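Local coordinates for alternansucrase (Leuconostoc mesenteroides, PDB 6HVG), which belongs to glycoside hydrolase family 70, pairing a TIM-barrel-type domain with cell-wall-binding-type repeats and holding a calcium ion, at residues 1185-1197 / 1251-1263. Sequence-based numbering, arbitrary orientation.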
loop_
_atom_site.group_PDB
_atom_site.type_symbol
_atom_site.label_atom_id
_atom_site.label_comp_id
_atom_site.label_asym_id
_atom_site.label_seq_id
_atom_site.Cartn_x
_atom_site.Cartn_y
_atom_site.Cartn_z
ATOM N N THR A 1185 11.755 10.658 -12.810
ATOM C CA THR A 1185 12.406 11.062 -11.582
ATOM C C THR A 1185 13.771 11.684 -11.846
ATOM O O THR A 1185 14.586 11.165 -12.620
ATOM C CB THR A 1185 12.586 9.900 -10.560
ATOM O OG1 THR A 1185 13.057 10.424 -9.315
ATOM C CG2 THR A 1185 13.627 8.884 -11.058
ATOM N N ASP A 1186 14.012 12.788 -11.150
ATOM C CA ASP A 1186 15.326 13.413 -11.142
ATOM C C ASP A 1186 16.180 12.782 -10.066
ATOM O O ASP A 1186 17.375 13.041 -10.015
ATOM C CB ASP A 1186 15.227 14.926 -10.868
ATOM C CG ASP A 1186 14.188 15.602 -11.729
ATOM O OD1 ASP A 1186 14.086 15.207 -12.921
ATOM O OD2 ASP A 1186 13.467 16.489 -11.196
ATOM N N PHE A 1187 15.563 11.986 -9.193
ATOM C CA PHE A 1187 16.275 11.343 -8.103
ATOM C C PHE A 1187 16.999 10.094 -8.609
ATOM O O PHE A 1187 16.499 8.985 -8.499
ATOM C CB PHE A 1187 15.310 11.015 -6.983
ATOM C CG PHE A 1187 15.961 10.876 -5.629
ATOM C CD1 PHE A 1187 16.997 9.971 -5.410
ATOM C CD2 PHE A 1187 15.508 11.634 -4.559
ATOM C CE1 PHE A 1187 17.551 9.825 -4.154
ATOM C CE2 PHE A 1187 16.057 11.473 -3.306
ATOM C CZ PHE A 1187 17.082 10.574 -3.106
ATOM N N VAL A 1188 18.181 10.301 -9.185
ATOM C CA VAL A 1188 19.014 9.231 -9.686
ATOM C C VAL A 1188 20.447 9.423 -9.207
ATOM O O VAL A 1188 21.009 10.511 -9.337
ATOM C CB VAL A 1188 18.952 9.185 -11.212
ATOM C CG1 VAL A 1188 19.777 8.034 -11.766
ATOM C CG2 VAL A 1188 17.509 9.042 -11.662
ATOM N N ASN A 1189 21.028 8.364 -8.646
ATOM C CA ASN A 1189 22.389 8.373 -8.126
ATOM C C ASN A 1189 22.740 9.599 -7.289
ATOM O O ASN A 1189 23.833 10.127 -7.419
ATOM C CB ASN A 1189 23.379 8.209 -9.265
ATOM C CG ASN A 1189 23.214 6.883 -9.991
ATOM O OD1 ASN A 1189 23.261 5.825 -9.401
ATOM N ND2 ASN A 1189 23.059 6.943 -11.283
ATOM N N LEU A 1190 21.821 10.029 -6.422
ATOM C CA LEU A 1190 22.050 11.177 -5.518
ATOM C C LEU A 1190 22.506 10.741 -4.129
ATOM O O LEU A 1190 22.161 9.658 -3.665
ATOM C CB LEU A 1190 20.781 12.017 -5.335
ATOM C CG LEU A 1190 20.103 12.530 -6.605
ATOM C CD1 LEU A 1190 18.937 13.425 -6.222
ATOM C CD2 LEU A 1190 21.069 13.279 -7.491
ATOM N N LEU A 1191 23.276 11.594 -3.468
ATOM C CA LEU A 1191 23.734 11.289 -2.126
ATOM C C LEU A 1191 22.606 11.605 -1.155
ATOM O O LEU A 1191 21.899 12.615 -1.277
ATOM C CB LEU A 1191 25.026 12.043 -1.761
ATOM C CG LEU A 1191 26.288 11.790 -2.601
ATOM C CD1 LEU A 1191 27.547 12.113 -1.801
ATOM C CD2 LEU A 1191 26.389 10.378 -3.138
ATOM N N TYR A 1192 22.453 10.713 -0.183
ATOM C CA TYR A 1192 21.310 10.731 0.721
ATOM C C TYR A 1192 21.782 10.259 2.072
ATOM O O TYR A 1192 22.659 9.399 2.147
ATOM C CB TYR A 1192 20.242 9.777 0.201
ATOM C CG TYR A 1192 18.871 9.969 0.775
ATOM C CD1 TYR A 1192 18.020 10.916 0.261
ATOM C CD2 TYR A 1192 18.407 9.158 1.782
ATOM C CE1 TYR A 1192 16.745 11.084 0.767
ATOM C CE2 TYR A 1192 17.143 9.315 2.296
ATOM C CZ TYR A 1192 16.313 10.278 1.786
ATOM O OH TYR A 1192 15.045 10.440 2.312
ATOM N N VAL A 1193 21.219 10.843 3.125
ATOM C CA VAL A 1193 21.491 10.411 4.484
ATOM C C VAL A 1193 20.399 9.437 4.866
ATOM O O VAL A 1193 19.241 9.802 4.936
ATOM C CB VAL A 1193 21.471 11.582 5.472
ATOM C CG1 VAL A 1193 21.543 11.079 6.900
ATOM C CG2 VAL A 1193 22.640 12.505 5.209
ATOM N N ALA A 1194 20.785 8.191 5.104
ATOM C CA ALA A 1194 19.860 7.160 5.529
ATOM C C ALA A 1194 20.214 6.682 6.925
ATOM O O ALA A 1194 21.313 6.922 7.400
ATOM C CB ALA A 1194 19.906 6.001 4.555
ATOM N N ASN A 1195 19.261 6.028 7.582
ATOM C CA ASN A 1195 19.502 5.407 8.874
ATOM C C ASN A 1195 19.706 3.902 8.679
ATOM O O ASN A 1195 18.755 3.151 8.630
ATOM C CB ASN A 1195 18.360 5.702 9.842
ATOM C CG ASN A 1195 18.549 6.997 10.583
ATOM O OD1 ASN A 1195 18.187 8.043 10.092
ATOM N ND2 ASN A 1195 19.129 6.934 11.771
ATOM N N THR A 1196 20.967 3.493 8.594
ATOM C CA THR A 1196 21.331 2.148 8.167
ATOM C C THR A 1196 22.201 1.368 9.145
ATOM O O THR A 1196 22.401 0.168 8.965
ATOM C CB THR A 1196 22.125 2.224 6.848
ATOM O OG1 THR A 1196 23.136 3.240 6.967
ATOM C CG2 THR A 1196 21.196 2.566 5.701
ATOM N N LYS A 1197 22.719 2.035 10.169
ATOM C CA LYS A 1197 23.735 1.453 11.035
ATOM C C LYS A 1197 23.127 1.099 12.376
ATOM O O LYS A 1197 22.483 1.917 13.005
ATOM C CB LYS A 1197 24.875 2.453 11.212
ATOM C CG LYS A 1197 26.226 1.839 11.495
ATOM C CD LYS A 1197 27.263 2.894 11.862
ATOM C CE LYS A 1197 28.302 3.099 10.774
ATOM N NZ LYS A 1197 29.354 4.059 11.216
ATOM N N THR A 1251 15.792 1.606 1.294
ATOM C CA THR A 1251 14.958 2.099 2.373
ATOM C C THR A 1251 13.681 2.698 1.791
ATOM O O THR A 1251 13.626 3.057 0.630
ATOM C CB THR A 1251 15.677 3.187 3.205
ATOM O OG1 THR A 1251 14.765 3.737 4.164
ATOM C CG2 THR A 1251 16.173 4.314 2.327
ATOM N N ASN A 1252 12.653 2.793 2.621
ATOM C CA ASN A 1252 11.530 3.639 2.308
ATOM C C ASN A 1252 12.017 5.087 2.388
ATOM O O ASN A 1252 12.929 5.398 3.155
ATOM C CB ASN A 1252 10.376 3.407 3.287
ATOM C CG ASN A 1252 10.766 3.691 4.718
ATOM O OD1 ASN A 1252 11.739 3.129 5.233
ATOM N ND2 ASN A 1252 10.017 4.560 5.372
ATOM N N ILE A 1253 11.433 5.966 1.582
ATOM C CA ILE A 1253 11.850 7.351 1.547
ATOM C C ILE A 1253 11.748 7.992 2.933
ATOM O O ILE A 1253 10.760 7.799 3.632
ATOM C CB ILE A 1253 11.055 8.179 0.517
ATOM C CG1 ILE A 1253 9.562 8.167 0.807
ATOM C CG2 ILE A 1253 11.343 7.701 -0.882
ATOM C CD1 ILE A 1253 8.743 8.988 -0.162
ATOM N N LEU A 1254 12.780 8.744 3.315
ATOM C CA LEU A 1254 12.885 9.298 4.664
ATOM C C LEU A 1254 12.524 10.771 4.792
ATOM O O LEU A 1254 12.723 11.355 5.865
ATOM C CB LEU A 1254 14.304 9.078 5.214
ATOM C CG LEU A 1254 14.765 7.617 5.297
ATOM C CD1 LEU A 1254 16.063 7.506 6.064
ATOM C CD2 LEU A 1254 13.735 6.743 5.973
ATOM N N HIS A 1255 11.989 11.360 3.718
ATOM C CA HIS A 1255 11.471 12.746 3.740
ATOM C C HIS A 1255 12.555 13.815 4.001
ATOM O O HIS A 1255 12.296 14.871 4.589
ATOM C CB HIS A 1255 10.348 12.885 4.785
ATOM C CG HIS A 1255 9.148 12.046 4.501
ATOM N ND1 HIS A 1255 7.965 12.191 5.193
ATOM C CD2 HIS A 1255 8.939 11.071 3.590
ATOM C CE1 HIS A 1255 7.083 11.325 4.730
ATOM N NE2 HIS A 1255 7.646 10.640 3.751
ATOM N N ARG A 1256 13.765 13.528 3.568
ATOM C CA ARG A 1256 14.893 14.395 3.867
ATOM C C ARG A 1256 15.267 15.314 2.701
ATOM O O ARG A 1256 15.786 16.416 2.929
ATOM C CB ARG A 1256 16.092 13.554 4.300
ATOM C CG ARG A 1256 15.964 13.163 5.750
ATOM C CD ARG A 1256 16.989 12.146 6.194
ATOM N NE ARG A 1256 16.786 11.851 7.606
ATOM C CZ ARG A 1256 17.341 10.840 8.264
ATOM N NH1 ARG A 1256 18.148 9.996 7.649
ATOM N NH2 ARG A 1256 17.091 10.673 9.552
ATOM N N GLY A 1257 15.024 14.846 1.477
ATOM C CA GLY A 1257 15.191 15.659 0.299
ATOM C C GLY A 1257 16.258 15.119 -0.632
ATOM O O GLY A 1257 17.164 14.390 -0.208
ATOM N N ALA A 1258 16.143 15.478 -1.908
ATOM C CA ALA A 1258 17.112 15.053 -2.898
ATOM C C ALA A 1258 18.490 15.669 -2.659
ATOM O O ALA A 1258 19.513 15.073 -3.015
ATOM C CB ALA A 1258 16.624 15.415 -4.285
ATOM N N TYR A 1259 18.527 16.873 -2.074
ATOM C CA TYR A 1259 19.811 17.580 -1.867
ATOM C C TYR A 1259 19.974 18.080 -0.439
ATOM O O TYR A 1259 20.387 19.204 -0.213
ATOM C CB TYR A 1259 19.962 18.712 -2.884
ATOM C CG TYR A 1259 19.936 18.206 -4.307
ATOM C CD1 TYR A 1259 21.019 17.513 -4.820
ATOM C CD2 TYR A 1259 18.818 18.399 -5.132
ATOM C CE1 TYR A 1259 21.005 17.025 -6.111
ATOM C CE2 TYR A 1259 18.795 17.919 -6.435
ATOM C CZ TYR A 1259 19.892 17.232 -6.918
ATOM O OH TYR A 1259 19.886 16.736 -8.210
ATOM N N TYR A 1260 19.633 17.230 0.525
ATOM C CA TYR A 1260 19.915 17.465 1.939
ATOM C C TYR A 1260 21.420 17.314 2.180
ATOM O O TYR A 1260 21.961 17.936 3.086
ATOM C CB TYR A 1260 19.122 16.461 2.776
ATOM C CG TYR A 1260 19.282 16.554 4.274
ATOM C CD1 TYR A 1260 18.797 17.638 4.967
ATOM C CD2 TYR A 1260 19.879 15.532 4.996
ATOM C CE1 TYR A 1260 18.921 17.713 6.327
ATOM C CE2 TYR A 1260 20.017 15.601 6.364
ATOM C CZ TYR A 1260 19.542 16.689 7.024
ATOM O OH TYR A 1260 19.682 16.766 8.397
ATOM N N VAL A 1261 22.073 16.475 1.372
ATOM C CA VAL A 1261 23.528 16.395 1.335
ATOM C C VAL A 1261 24.012 17.509 0.414
ATOM O O VAL A 1261 23.659 17.539 -0.761
ATOM C CB VAL A 1261 24.026 15.053 0.780
ATOM C CG1 VAL A 1261 25.555 15.008 0.768
ATOM C CG2 VAL A 1261 23.480 13.882 1.590
ATOM N N LEU A 1262 24.817 18.426 0.950
ATOM C CA LEU A 1262 25.085 19.702 0.288
ATOM C C LEU A 1262 26.091 19.625 -0.840
ATOM O O LEU A 1262 27.082 18.911 -0.769
ATOM C CB LEU A 1262 25.540 20.732 1.302
ATOM C CG LEU A 1262 24.494 21.051 2.365
ATOM C CD1 LEU A 1262 25.058 21.924 3.472
ATOM C CD2 LEU A 1262 23.311 21.722 1.710
ATOM N N LYS A 1263 25.806 20.415 -1.870
ATOM C CA LYS A 1263 26.417 20.298 -3.178
ATOM C C LYS A 1263 26.587 21.681 -3.781
ATOM O O LYS A 1263 25.820 22.587 -3.475
ATOM C CB LYS A 1263 25.474 19.447 -4.019
ATOM C CG LYS A 1263 25.896 19.040 -5.422
ATOM C CD LYS A 1263 24.649 18.852 -6.275
ATOM C CE LYS A 1263 24.836 18.082 -7.567
ATOM N NZ LYS A 1263 23.604 18.204 -8.399
HETATM O O HOH W 1 22.068 14.592 -2.909
HETATM O O HOH W 2 17.070 4.074 6.400
#
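Arg-1256 reaches the edge strand 1190-1197 with its guanidinium, where two acceptor oxygens lie at the edge of the group, close to its plane. Arg-1256 NH1 and NH2 both donate to Asn-1195 OD1, the NH2 bond (2.9 Å) running nearly along the amide C=O axis, while Arg-1256 NH1 also donates to Val-1193 O at 2.9 Å. The latter oxygen lies in the guanidinium plane, but NH1 sits 59° out of the carbonyl plane, away from a lone-pair direction. An extended chain from CG to NE (chi2 170°, chi3 179°) carries the group that far. The amide's other end, Asn-1195 ND2, is satisfied by Leu-1164 O. Tyr-1192 OH accepts from Leu-1254 N (3.0 Å) and bonds to the carboxylate of Glu-520, which also takes the backbone N-H groups of His-1255, Arg-1256 and Gly-1257. A water donates to both Leu-1191 O and Ala-1258 O, bridging the two carbonyl oxygens. Apolar packing flanks this polar network: Leu-1190 CD1 meets Ala-1258 CB at 3.6 Å, and Val-1193 CG2 touches Val-1261 CG2. Strand 1190-1197, outermost in its antiparallel sheet, pairs with 1166-1175; the loop following strand 1248-1252 packs along it, and Tyr-1192 and Ala-1194 touch strand 534-537.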